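Local structure of multi-copper Oxidase CueO (Ochrobactrum, 6EVG) at residues H46-G51 / R179-D184; T89-G94 / I100-P105; Q141-I146 / K185-D190; L243-S248 / P454-G459; P324-S329 / R444-N449. The protein probably oxidises phenolic and lignin-related compounds as a laccase-like multicopper oxidase, passing the electrons through copper centres to dioxygen. One frame throughout, in Å; residues are numbered along the deposited sequence.

Interaction 1 of 5, residues H46-G51 / R179-D184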
# COMPACT_ATOMS: atom_id res chain seq x y z
N HIS A 46 4.47 -17.63 -12.57
CA HIS A 46 3.32 -16.79 -12.95
C HIS A 46 3.51 -16.22 -14.35
O HIS A 46 4.60 -15.74 -14.68
CB HIS A 46 3.16 -15.67 -11.92
CG HIS A 46 2.08 -14.70 -12.25
ND1 HIS A 46 0.75 -14.96 -12.05
CD2 HIS A 46 2.16 -13.46 -12.79
CE1 HIS A 46 0.04 -13.91 -12.45
NE2 HIS A 46 0.87 -12.97 -12.88
N SER A 47 2.42 -16.24 -15.13
CA SER A 47 2.41 -15.60 -16.43
C SER A 47 1.84 -14.18 -16.33
O SER A 47 0.66 -13.97 -16.02
CB SER A 47 1.58 -16.42 -17.39
OG SER A 47 1.47 -15.76 -18.65
N PHE A 48 2.68 -13.21 -16.64
CA PHE A 48 2.29 -11.85 -16.73
C PHE A 48 1.71 -11.48 -18.10
O PHE A 48 1.01 -10.50 -18.27
CB PHE A 48 3.47 -10.90 -16.43
CG PHE A 48 4.08 -11.08 -15.03
CD1 PHE A 48 3.59 -10.39 -13.96
CD2 PHE A 48 5.10 -11.99 -14.80
CE1 PHE A 48 4.07 -10.56 -12.71
CE2 PHE A 48 5.62 -12.18 -13.52
CZ PHE A 48 5.11 -11.45 -12.46
N GLU A 49 2.11 -12.24 -19.11
CA GLU A 49 1.63 -12.04 -20.46
C GLU A 49 1.61 -13.34 -21.16
O GLU A 49 2.37 -14.25 -20.82
CB GLU A 49 2.36 -10.93 -21.07
CG GLU A 49 3.72 -11.15 -21.43
CD GLU A 49 4.23 -10.07 -22.41
OE1 GLU A 49 3.64 -8.95 -22.60
OE2 GLU A 49 5.26 -10.37 -23.00
N GLU A 50 0.76 -13.45 -22.15
CA GLU A 50 0.60 -14.67 -22.92
C GLU A 50 1.89 -15.09 -23.52
O GLU A 50 2.61 -14.21 -24.06
CB GLU A 50 -0.42 -14.46 -24.04
CG GLU A 50 -0.79 -15.67 -24.90
CD GLU A 50 -2.14 -15.45 -25.57
OE1 GLU A 50 -2.18 -14.65 -26.53
OE2 GLU A 50 -3.16 -16.02 -25.09
N GLY A 51 2.21 -16.34 -23.29
CA GLY A 51 3.38 -16.96 -23.86
C GLY A 51 4.57 -17.01 -22.96
O GLY A 51 5.52 -17.64 -23.35
N ARG A 179 10.66 -5.51 -14.24
CA ARG A 179 11.81 -5.58 -15.13
C ARG A 179 11.80 -6.90 -15.93
O ARG A 179 12.27 -6.91 -17.07
CB ARG A 179 13.11 -5.40 -14.35
CG ARG A 179 14.37 -5.37 -15.16
CD ARG A 179 15.59 -4.92 -14.42
NE ARG A 179 15.40 -3.57 -13.90
CZ ARG A 179 16.17 -2.95 -13.00
NH1 ARG A 179 17.25 -3.56 -12.55
NH2 ARG A 179 15.88 -1.75 -12.57
N VAL A 180 11.33 -7.97 -15.30
CA VAL A 180 11.41 -9.30 -15.85
C VAL A 180 10.03 -9.96 -15.83
O VAL A 180 9.40 -10.04 -14.76
CB VAL A 180 12.41 -10.15 -15.06
CG1 VAL A 180 12.47 -11.58 -15.60
CG2 VAL A 180 13.80 -9.49 -15.08
N ILE A 181 9.59 -10.43 -16.99
CA ILE A 181 8.36 -11.20 -17.10
C ILE A 181 8.58 -12.63 -17.59
O ILE A 181 7.62 -13.42 -17.67
CB ILE A 181 7.26 -10.44 -17.89
CG1 ILE A 181 7.75 -10.09 -19.30
CG2 ILE A 181 6.84 -9.19 -17.16
CD1 ILE A 181 8.04 -11.14 -20.26
N GLU A 182 9.82 -13.02 -17.92
CA GLU A 182 10.16 -14.39 -18.33
C GLU A 182 11.45 -14.76 -17.69
O GLU A 182 12.46 -14.03 -17.82
CB GLU A 182 10.25 -14.46 -19.86
CG GLU A 182 10.73 -15.82 -20.36
CD GLU A 182 9.83 -17.00 -20.22
OE1 GLU A 182 8.84 -16.97 -20.93
OE2 GLU A 182 10.31 -18.05 -19.56
N GLY A 183 11.48 -15.91 -17.04
CA GLY A 183 12.70 -16.42 -16.45
C GLY A 183 12.67 -16.45 -14.95
O GLY A 183 11.72 -16.07 -14.25
N ASP A 184 13.81 -16.89 -14.42
CA ASP A 184 13.95 -17.05 -13.00
C ASP A 184 14.67 -15.95 -12.23
O ASP A 184 14.55 -15.86 -11.02
CB ASP A 184 14.61 -18.41 -12.69
CG ASP A 184 13.68 -19.58 -13.03
OD1 ASP A 184 12.45 -19.36 -13.09
OD2 ASP A 184 14.15 -20.73 -13.15
O HOH W 1 5.01 -13.62 -18.17
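F48 turns CG anti to its carbonyl carbon (chi1 -60°), which swings the ring to the side where I181 stands. I181 places CG2 anti to its own carbonyl carbon and puts CG1 between the backbone N and that carbon (chi1 58°). The two branches therefore do different work. CG2 sits 3.8 Å from F48 CB and 4.0 Å from F48 CG, so it rests against the root of the aromatic side chain. CG1 carries CD1 the other way, to 4.0 Å from OE2 of E49. That is a loose contact between a methyl and a carboxylate.

F48 is buried. H46 CD2 lies over the centre of one face of its ring, and Y63 meets the ring edge-to-face. A water links the backbones beside this packing. It accepts from F48 N at 2.8 Å and donates to I181 O at 2.7 Å, and it lies in the plane of the F48 ring, at the edge. Further out, E182 OE1 and G51 O come no closer than 4.2 Å. E182 OE1 has a weak hydrogen bond to E53 N.

The loop between strands 36-46 and 54-59 thus meets the loop after strand 170-178 at the protein surface. The chemistry is split: the closest direct touch is apolar, while the polar link between the two backbones is made through a water.

Interaction 2 of 5, residues T89-G94 / I100-P105. With EDO (1,2-ethanediol), chain C.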
# COMPACT_ATOMS: atom_id res chain seq x y z
N THR A 89 6.96 -13.06 6.72
CA THR A 89 6.03 -12.46 7.64
C THR A 89 4.89 -11.85 6.82
O THR A 89 5.04 -11.71 5.60
CB THR A 89 6.69 -11.26 8.45
OG1 THR A 89 7.20 -10.26 7.53
CG2 THR A 89 7.79 -11.67 9.37
N LEU A 90 3.83 -11.46 7.50
CA LEU A 90 2.85 -10.54 6.89
C LEU A 90 2.61 -9.39 7.86
O LEU A 90 2.30 -9.61 9.04
CB LEU A 90 1.53 -11.21 6.54
CG LEU A 90 1.63 -12.27 5.45
CD1 LEU A 90 0.32 -13.01 5.27
CD2 LEU A 90 2.05 -11.69 4.09
N HIS A 91 2.75 -8.16 7.35
CA HIS A 91 2.32 -6.94 8.03
C HIS A 91 0.91 -6.58 7.56
O HIS A 91 0.66 -6.53 6.36
CB HIS A 91 3.32 -5.79 7.70
CG HIS A 91 2.87 -4.40 7.97
ND1 HIS A 91 2.30 -4.00 9.15
CD2 HIS A 91 2.97 -3.28 7.20
CE1 HIS A 91 2.02 -2.68 9.05
NE2 HIS A 91 2.45 -2.23 7.89
N TRP A 92 0.03 -6.37 8.53
CA TRP A 92 -1.37 -6.04 8.28
C TRP A 92 -1.43 -4.51 8.10
O TRP A 92 -1.67 -3.75 9.04
CB TRP A 92 -2.27 -6.53 9.42
CG TRP A 92 -2.05 -7.93 9.87
CD1 TRP A 92 -1.69 -8.30 11.11
CD2 TRP A 92 -2.20 -9.13 9.10
NE1 TRP A 92 -1.56 -9.67 11.19
CE2 TRP A 92 -1.85 -10.21 9.96
CE3 TRP A 92 -2.59 -9.43 7.78
CZ2 TRP A 92 -1.87 -11.53 9.52
CZ3 TRP A 92 -2.59 -10.73 7.36
CH2 TRP A 92 -2.23 -11.78 8.23
N HIS A 93 -1.14 -4.10 6.87
CA HIS A 93 -0.92 -2.69 6.47
C HIS A 93 -2.27 -1.97 6.35
O HIS A 93 -2.96 -2.08 5.35
CB HIS A 93 -0.13 -2.71 5.18
CG HIS A 93 0.43 -1.40 4.74
ND1 HIS A 93 1.67 -1.35 4.09
CD2 HIS A 93 -0.11 -0.16 4.76
CE1 HIS A 93 1.86 -0.08 3.73
NE2 HIS A 93 0.81 0.66 4.11
N GLY A 94 -2.61 -1.25 7.42
CA GLY A 94 -3.87 -0.58 7.57
C GLY A 94 -4.82 -1.16 8.58
O GLY A 94 -5.79 -0.53 8.97
N ILE A 100 1.73 -7.02 18.99
CA ILE A 100 1.89 -8.48 19.18
C ILE A 100 1.08 -9.29 18.17
O ILE A 100 1.29 -10.49 18.07
CB ILE A 100 1.48 -8.90 20.61
CG1 ILE A 100 0.05 -8.56 20.97
CG2 ILE A 100 2.56 -8.42 21.60
CD1 ILE A 100 -0.47 -9.31 22.21
N LEU A 101 0.13 -8.67 17.43
CA LEU A 101 -0.66 -9.36 16.41
C LEU A 101 -0.19 -9.06 14.99
O LEU A 101 -0.84 -9.54 14.04
CB LEU A 101 -2.13 -9.02 16.54
CG LEU A 101 -2.73 -9.23 17.91
CD1 LEU A 101 -4.20 -8.90 17.95
CD2 LEU A 101 -2.52 -10.60 18.44
N ASP A 102 0.90 -8.29 14.85
CA ASP A 102 1.40 -7.90 13.53
C ASP A 102 2.72 -8.55 13.24
O ASP A 102 3.42 -8.98 14.16
CB ASP A 102 1.51 -6.37 13.49
CG ASP A 102 1.45 -5.76 12.08
OD1 ASP A 102 1.26 -6.52 11.12
OD2 ASP A 102 1.63 -4.53 11.99
N GLY A 103 3.07 -8.65 11.96
CA GLY A 103 4.28 -9.33 11.53
C GLY A 103 5.40 -8.37 11.15
O GLY A 103 5.16 -7.30 10.56
N GLY A 104 6.62 -8.79 11.41
CA GLY A 104 7.80 -8.03 11.07
C GLY A 104 9.05 -8.78 11.46
O GLY A 104 9.00 -9.93 11.83
N PRO A 105 10.20 -8.09 11.41
CA PRO A 105 11.49 -8.83 11.55
C PRO A 105 11.76 -9.36 12.96
O PRO A 105 12.70 -10.14 13.10
CB PRO A 105 12.54 -7.78 11.14
CG PRO A 105 11.84 -6.50 11.37
CD PRO A 105 10.38 -6.68 11.06
C1 EDO C . 4.90 -4.53 13.17
O1 EDO C . 4.11 -3.52 12.54
C2 EDO C . 6.26 -4.75 12.63
O2 EDO C . 6.24 -4.84 11.19
O HOH W 2 -0.81 -3.15 11.71
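OD1 of D102 is gripped from both segments. W92 N donates to it at 2.9 Å and almost straight (169°), on the syn side of the carboxylate. G103 N reaches the same oxygen at 2.9 Å from above the carboxylate plane. OD2 takes the stronger bond from H91 ND1, at 3.0 Å; the one to OD1 is weak. OD2 lies near the plane of the imidazole, and the ring and carboxylate planes differ by 35°. An ethanediol, probably from the crystallisation liquor, also donates from O1 to OD2. W92 adds a further tie, from NE1 to L101 O at 2.9 Å, in the indole plane.

G103 packs closely against L90: a CB there would lie only 2.2 Å from L90 O. With an alanine in place of D102, W92 N, G103 N and H91 ND1 would probably lose their carboxylate acceptor, and the imidazole could turn more easily.

H91 NE2 is hydrogen-bonded to H437 NE2. In multicopper oxidases, His-X-His motifs such as H91-W92-H93 supply ligands to the trinuclear copper cluster. By that analogy D102 would be a second-shell group; its bond to ND1 restrains the rotation of H91.

Interaction 3 of 5, residues Q141-I146 / K185-D190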
# COMPACT_ATOMS: atom_id res chain seq x y z
N GLN A 141 11.04 -10.34 -1.51
CA GLN A 141 9.81 -11.14 -1.29
C GLN A 141 8.59 -10.41 -1.82
O GLN A 141 7.66 -11.05 -2.36
CB GLN A 141 9.69 -11.47 0.18
CG GLN A 141 10.69 -12.51 0.65
CD GLN A 141 10.25 -13.27 1.88
OE1 GLN A 141 9.11 -13.15 2.34
NE2 GLN A 141 11.15 -14.06 2.45
N ALA A 142 8.54 -9.09 -1.64
CA ALA A 142 7.41 -8.32 -2.23
C ALA A 142 7.43 -8.41 -3.76
O ALA A 142 6.40 -8.71 -4.38
CB ALA A 142 7.49 -6.88 -1.79
N HIS A 143 8.59 -8.21 -4.37
CA HIS A 143 8.63 -8.19 -5.84
C HIS A 143 8.26 -9.54 -6.42
O HIS A 143 7.62 -9.65 -7.49
CB HIS A 143 9.98 -7.71 -6.36
CG HIS A 143 9.90 -7.32 -7.80
ND1 HIS A 143 9.33 -6.13 -8.19
CD2 HIS A 143 10.22 -7.96 -8.95
CE1 HIS A 143 9.30 -6.11 -9.52
NE2 HIS A 143 9.80 -7.21 -10.03
N LEU A 144 8.69 -10.64 -5.76
CA LEU A 144 8.28 -11.96 -6.21
C LEU A 144 6.79 -12.06 -6.39
O LEU A 144 6.34 -12.82 -7.25
CB LEU A 144 8.82 -13.02 -5.26
CG LEU A 144 10.31 -13.40 -5.43
CD1 LEU A 144 10.81 -14.16 -4.21
CD2 LEU A 144 10.52 -14.20 -6.68
N GLY A 145 6.05 -11.38 -5.49
CA GLY A 145 4.61 -11.26 -5.66
C GLY A 145 3.79 -11.44 -4.40
O GLY A 145 2.55 -11.47 -4.50
N ILE A 146 4.40 -11.53 -3.21
CA ILE A 146 3.62 -11.84 -2.03
C ILE A 146 2.87 -10.61 -1.51
O ILE A 146 3.49 -9.66 -1.00
CB ILE A 146 4.55 -12.43 -0.93
CG1 ILE A 146 5.26 -13.69 -1.42
CG2 ILE A 146 3.75 -12.71 0.33
CD1 ILE A 146 6.50 -14.03 -0.55
N LYS A 185 15.38 -15.11 -12.96
CA LYS A 185 16.14 -14.01 -12.30
C LYS A 185 15.29 -12.77 -12.40
O LYS A 185 15.38 -12.03 -13.39
CB LYS A 185 17.51 -13.84 -12.97
CG LYS A 185 18.41 -15.03 -12.81
CD LYS A 185 19.75 -14.70 -13.44
CE LYS A 185 20.78 -15.76 -13.20
NZ LYS A 185 22.00 -15.28 -13.93
N VAL A 186 14.36 -12.61 -11.45
CA VAL A 186 13.33 -11.59 -11.57
C VAL A 186 13.65 -10.31 -10.77
O VAL A 186 13.19 -9.23 -11.16
CB VAL A 186 11.94 -12.11 -11.20
CG1 VAL A 186 11.53 -13.21 -12.15
CG2 VAL A 186 11.85 -12.58 -9.76
N TYR A 187 14.40 -10.42 -9.68
CA TYR A 187 14.73 -9.28 -8.82
C TYR A 187 16.21 -9.26 -8.55
O TYR A 187 16.70 -9.99 -7.70
CB TYR A 187 13.94 -9.29 -7.51
CG TYR A 187 14.24 -8.11 -6.60
CD1 TYR A 187 13.85 -6.83 -6.93
CD2 TYR A 187 15.03 -8.24 -5.46
CE1 TYR A 187 14.20 -5.73 -6.17
CE2 TYR A 187 15.40 -7.19 -4.70
CZ TYR A 187 15.00 -5.91 -5.04
OH TYR A 187 15.43 -4.83 -4.29
N GLU A 188 16.94 -8.50 -9.38
CA GLU A 188 18.38 -8.47 -9.35
C GLU A 188 18.84 -7.01 -9.30
O GLU A 188 19.35 -6.44 -10.31
CB GLU A 188 18.96 -9.18 -10.59
CG GLU A 188 18.50 -10.60 -10.70
CD GLU A 188 19.07 -11.51 -9.66
OE1 GLU A 188 20.22 -11.28 -9.26
OE2 GLU A 188 18.36 -12.51 -9.27
N PRO A 189 18.64 -6.33 -8.17
CA PRO A 189 18.93 -4.90 -8.15
C PRO A 189 20.44 -4.63 -8.20
O PRO A 189 21.23 -5.33 -7.62
CB PRO A 189 18.40 -4.47 -6.79
CG PRO A 189 18.47 -5.72 -5.94
CD PRO A 189 18.11 -6.79 -6.90
N ASP A 190 20.80 -3.57 -8.92
CA ASP A 190 22.15 -3.08 -8.94
C ASP A 190 22.25 -1.86 -8.03
O ASP A 190 21.33 -1.49 -7.33
CB ASP A 190 22.60 -2.84 -10.36
CG ASP A 190 21.89 -1.75 -11.07
OD1 ASP A 190 21.31 -0.81 -10.44
OD2 ASP A 190 21.93 -1.80 -12.35
O HOH W 3 11.09 -7.76 -12.39
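L144 and V186 form the tight part of this contact. L144 CD2 reaches V186 CG2 at 3.7 Å, and the two side chains cross at about a right angle. V186 also packs on A54 of strand 54-59 and R178 of strand 170-178, and L144 on A57 of strand 54-59.

H143 and Y187 meet less closely. Both rings stand anti to the backbone N (chi1 -164° and -179°), which brings them together at an oblique angle. Y187 CD1 lies 4.0 Å from H143 CB. The ring centroids are 5.8 Å apart and the planes tilt by 37°, so this is neither a stack nor a T-shaped pair. F198 meets both rings edge-to-face, and P189 CD lies over one face of Y187, toward the rim.

The looser side holds a water. It is 2.7 Å from H143 NE2 and donates to V186 O at 2.8 Å. H143 NE2 is 4.1 Å from V186 O, and the water bridges the two. H143 ND1 is hydrogen-bonded to N229 OD1. Y187 OH bonds to E494 OE2 on helix 493-497, which carries the copper ligand H495.

Helix 138-144 ends here in a Schellman motif, with G145 at positive phi. The arrangement joins this helix end to the loop before helix 191-196, consistent with the seam between the first and second cupredoxin domains of a multicopper oxidase.

Interaction 4 of 5, residues L243-S248 / P454-G459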
# COMPACT_ATOMS: atom_id res chain seq x y z
N LEU A 243 -11.96 11.29 -11.64
CA LEU A 243 -11.84 10.25 -10.64
C LEU A 243 -12.35 10.84 -9.34
O LEU A 243 -11.67 11.74 -8.78
CB LEU A 243 -10.43 9.72 -10.52
CG LEU A 243 -9.66 9.37 -11.82
CD1 LEU A 243 -8.23 9.02 -11.45
CD2 LEU A 243 -10.40 8.52 -12.79
N LEU A 244 -13.51 10.42 -8.86
CA LEU A 244 -14.05 10.98 -7.64
C LEU A 244 -13.44 10.23 -6.44
O LEU A 244 -13.79 9.08 -6.19
CB LEU A 244 -15.58 10.91 -7.61
CG LEU A 244 -16.22 11.46 -6.32
CD1 LEU A 244 -15.99 12.97 -6.20
CD2 LEU A 244 -17.68 11.15 -6.33
N VAL A 245 -12.52 10.88 -5.74
CA VAL A 245 -11.84 10.18 -4.63
C VAL A 245 -12.73 10.21 -3.41
O VAL A 245 -13.10 11.29 -2.91
CB VAL A 245 -10.48 10.82 -4.32
CG1 VAL A 245 -9.81 9.95 -3.24
CG2 VAL A 245 -9.59 10.92 -5.54
N VAL A 246 -13.10 9.02 -2.92
CA VAL A 246 -13.95 8.89 -1.77
C VAL A 246 -13.21 8.40 -0.51
O VAL A 246 -13.79 8.54 0.58
CB VAL A 246 -15.17 7.99 -2.03
CG1 VAL A 246 -16.06 8.60 -3.11
CG2 VAL A 246 -14.81 6.54 -2.38
N ALA A 247 -12.02 7.86 -0.65
CA ALA A 247 -11.30 7.32 0.52
C ALA A 247 -9.85 7.21 0.17
O ALA A 247 -9.45 7.03 -0.97
CB ALA A 247 -11.83 5.94 0.89
N SER A 248 -9.03 7.25 1.25
CA SER A 248 -7.62 6.81 1.17
C SER A 248 -7.38 5.74 2.25
O SER A 248 -8.34 5.08 2.67
CB SER A 248 -6.64 7.98 1.19
OG SER A 248 -5.31 7.56 0.88
N PRO A 454 -4.77 18.75 -0.47
CA PRO A 454 -6.08 18.69 -1.17
C PRO A 454 -6.99 17.75 -0.39
O PRO A 454 -6.53 16.85 0.33
CB PRO A 454 -5.73 18.15 -2.55
CG PRO A 454 -4.54 17.35 -2.30
CD PRO A 454 -3.73 18.06 -1.24
N ALA A 455 -8.29 17.89 -0.62
CA ALA A 455 -9.27 17.11 0.10
C ALA A 455 -9.02 15.59 0.02
O ALA A 455 -9.13 14.87 1.02
CB ALA A 455 -10.70 17.40 -0.38
N HIS A 456 -8.65 15.10 -1.16
CA HIS A 456 -8.46 13.67 -1.33
C HIS A 456 -7.31 13.10 -0.46
O HIS A 456 -7.27 11.86 -0.25
CB HIS A 456 -8.31 13.26 -2.78
CG HIS A 456 -7.02 13.59 -3.46
ND1 HIS A 456 -6.73 14.85 -3.97
CD2 HIS A 456 -5.98 12.81 -3.86
CE1 HIS A 456 -5.58 14.81 -4.63
NE2 HIS A 456 -5.08 13.59 -4.57
N GLN A 457 -6.38 13.97 -0.02
CA GLN A 457 -5.26 13.54 0.79
C GLN A 457 -5.41 13.98 2.25
O GLN A 457 -4.43 13.91 2.99
CB GLN A 457 -3.98 14.11 0.22
CG GLN A 457 -3.68 13.61 -1.19
CD GLN A 457 -2.52 14.31 -1.90
OE1 GLN A 457 -1.95 15.26 -1.38
NE2 GLN A 457 -2.13 13.78 -3.06
N SER A 458 -6.60 14.40 2.65
CA SER A 458 -6.80 15.06 3.95
C SER A 458 -7.37 14.18 5.04
O SER A 458 -7.44 14.62 6.19
CB SER A 458 -7.69 16.29 3.79
OG SER A 458 -9.04 15.89 3.48
N GLY A 459 -7.81 12.97 4.69
CA GLY A 459 -8.42 12.09 5.68
C GLY A 459 -7.39 11.31 6.51
O GLY A 459 -6.23 11.69 6.60
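The imidazole of H456 is the flat group beside V245. One face is covered by its own neighbour: Q457 CG lies 3.5 Å above the ring plane, shifted toward the rim. V245 CG2 approaches the ring obliquely. The polar end is held from elsewhere, since ND1 is hydrogen-bonded to E257 OE1 on strand 251-259. V259 and L262 also pack against the histidine.

The real touch is made by H456 CB rather than by the ring. It lies 3.6 Å from V245 CB, 3.7 Å from CG1 and 3.8 Å from CG2, so it sits over the branched end of the valine. The backbone directs H456 CB toward the strand. CG then stands between the backbone N and the carbonyl carbon (chi1 74°), which carries the ring toward E257. At the other end the contact is loose: S248 CB comes only to 4.2 Å from H456 O. S248 OG is bonded instead to R269 O and K461 NZ.

The segment 454-459 is bound up within itself. Q457 N donates to P454 O. S458 N and S458 OG both donate to A455 O, the hydroxyl at 2.7 Å. This turn brings H456 CB up to the strand.

Strand 243-248 has a classic beta bulge at V246 and A247, both facing E271, between the two contact points. The arrangement is a bulged sheet strand covered by a 3-10 turn. It joins the second Multicopper oxidase region to the third in a buried seam, consistent with packing between cupredoxin domains.

Interaction 5 of 5, residues P324-S329 / R444-N449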
# COMPACT_ATOMS: atom_id res chain seq x y z
N PRO A 324 -8.21 18.37 11.09
CA PRO A 324 -7.28 18.00 12.16
C PRO A 324 -7.07 19.16 13.13
O PRO A 324 -7.10 20.34 12.76
CB PRO A 324 -6.01 17.66 11.39
CG PRO A 324 -6.10 18.36 10.11
CD PRO A 324 -7.54 18.45 9.78
N ASP A 325 -6.83 18.80 14.38
CA ASP A 325 -6.57 19.79 15.41
C ASP A 325 -5.12 19.77 15.95
O ASP A 325 -4.78 18.90 16.78
CB ASP A 325 -7.56 19.58 16.55
CG ASP A 325 -7.39 20.65 17.66
OD1 ASP A 325 -6.55 21.59 17.50
OD2 ASP A 325 -8.10 20.55 18.64
N GLU A 326 -4.25 20.65 15.43
CA GLU A 326 -2.84 20.66 15.82
C GLU A 326 -2.62 20.94 17.28
O GLU A 326 -1.58 20.56 17.82
CB GLU A 326 -2.08 21.76 15.06
CG GLU A 326 -2.01 21.54 13.57
CD GLU A 326 -1.06 22.50 12.86
OE1 GLU A 326 -0.05 22.98 13.49
OE2 GLU A 326 -1.35 22.76 11.66
N LYS A 327 -3.62 21.53 17.94
CA LYS A 327 -3.48 21.86 19.36
C LYS A 327 -3.42 20.63 20.25
O LYS A 327 -3.00 20.73 21.39
CB LYS A 327 -4.63 22.71 19.86
CG LYS A 327 -4.64 24.11 19.27
CD LYS A 327 -5.83 24.97 19.75
CE LYS A 327 -7.22 24.35 19.45
NZ LYS A 327 -7.57 24.33 18.00
N LEU A 328 -3.78 19.46 19.68
CA LEU A 328 -3.74 18.22 20.43
C LEU A 328 -2.30 17.69 20.62
O LEU A 328 -2.04 16.86 21.46
CB LEU A 328 -4.53 17.14 19.70
CG LEU A 328 -6.06 17.35 19.69
CD1 LEU A 328 -6.71 16.34 18.77
CD2 LEU A 328 -6.69 17.18 21.03
N SER A 329 -1.35 18.19 19.80
CA SER A 329 0.04 17.69 19.84
C SER A 329 0.75 17.95 21.16
O SER A 329 0.67 19.04 21.73
CB SER A 329 0.82 18.32 18.72
OG SER A 329 2.13 17.79 18.74
N ARG A 444 -2.92 12.47 10.07
CA ARG A 444 -3.54 13.47 9.20
C ARG A 444 -2.46 14.34 8.62
O ARG A 444 -1.61 14.85 9.37
CB ARG A 444 -4.54 14.36 9.97
CG ARG A 444 -5.60 13.65 10.75
CD ARG A 444 -6.61 12.89 9.90
NE ARG A 444 -7.40 13.75 9.01
CZ ARG A 444 -8.40 14.53 9.42
NH1 ARG A 444 -8.80 14.60 10.67
NH2 ARG A 444 -9.07 15.23 8.48
N ILE A 445 -2.44 14.56 7.32
CA ILE A 445 -1.49 15.47 6.71
C ILE A 445 -1.97 16.92 7.03
O ILE A 445 -3.09 17.31 6.73
CB ILE A 445 -1.37 15.27 5.20
CG1 ILE A 445 -0.89 13.86 4.89
CG2 ILE A 445 -0.50 16.34 4.59
CD1 ILE A 445 -0.92 13.48 3.44
N LEU A 446 -1.08 17.68 7.66
CA LEU A 446 -1.31 19.11 7.94
C LEU A 446 -0.89 20.02 6.86
O LEU A 446 -1.58 21.01 6.55
CB LEU A 446 -0.60 19.51 9.25
CG LEU A 446 -0.98 18.76 10.50
CD1 LEU A 446 -0.08 19.18 11.64
CD2 LEU A 446 -2.43 18.92 10.88
N SER A 447 0.21 19.75 6.22
CA SER A 447 0.78 20.61 5.18
C SER A 447 1.70 19.82 4.28
O SER A 447 2.37 18.88 4.75
CB SER A 447 1.47 21.82 5.77
OG SER A 447 2.68 21.50 6.40
N LEU A 448 1.78 20.23 3.03
CA LEU A 448 2.70 19.72 2.03
C LEU A 448 3.36 20.95 1.42
O LEU A 448 2.69 21.77 0.78
CB LEU A 448 1.96 18.92 0.96
CG LEU A 448 1.18 17.70 1.47
CD1 LEU A 448 0.22 17.21 0.42
CD2 LEU A 448 2.13 16.61 1.89
N ASN A 449 4.66 21.13 1.62
CA ASN A 449 5.36 22.30 1.10
C ASN A 449 4.67 23.60 1.48
O ASN A 449 4.60 24.54 0.65
CB ASN A 449 5.68 22.14 -0.38
CG ASN A 449 6.63 21.02 -0.59
OD1 ASN A 449 7.71 20.94 0.03
ND2 ASN A 449 6.19 20.06 -1.41
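R444 begins the segment and packs against P324. Its chain bends at chi2 and chi3 (-67° and -62°), which folds the guanidinium back beside the proline. P324 CD lies over one face, 3.8 Å from NH2. Nearer the backbone, R444 CB meets P324 CB at 3.9 Å. The polar ends are held nearby: NH1 bonds to D322 O and NH2 to S458 O, while W460 makes a cation-pi contact. A leucine here would probably leave D322 O and S458 O without these donors and W460 without its cation.

I445 turns from the contact and packs on P453. L446 then carries the apolar contact with its two methyls. CD2 reaches P324 CG at 3.8 Å, and CD1 reaches E326 CG at 3.6 Å. L446 and S447 both face E471 in a classic beta bulge. Across the contact, D325 OD1 accepts from K327 N in an Asx turn and from K327 NZ in a salt bridge, one from each face of the carboxylate.

The chemistry is therefore mixed. The proline ring lies against both a methyl and a charged plane, E326 touches mainly through CG, with its carboxylate also near the leucine methyls, and the arginine gives NH1 and NH2 to backbone carbonyls.

Following the chain, interaction 1 opens at 46-51. Interaction 2 lies wholly inside its loop, a short closure from 89-94 to 100-105. Interaction 3 opens at 141-146, before interaction 1 closes at 179-184, and itself closes at 185-190. The two therefore cross, and they touch where V180 packs on V186. Interaction 2 touches interaction 3 through L90 and I146. Interaction 4 opens at 243-248 and closes at 454-459. Interaction 5 is nested inside it, and the two meet at S458 and R444. Interactions 1 and 3 tie the first region to the chain after strand 170-178; interaction 4 ties the loop before strand 463-466 to strand 243-248, and interaction 5 ties strand 442-448 to the loop before 332-336.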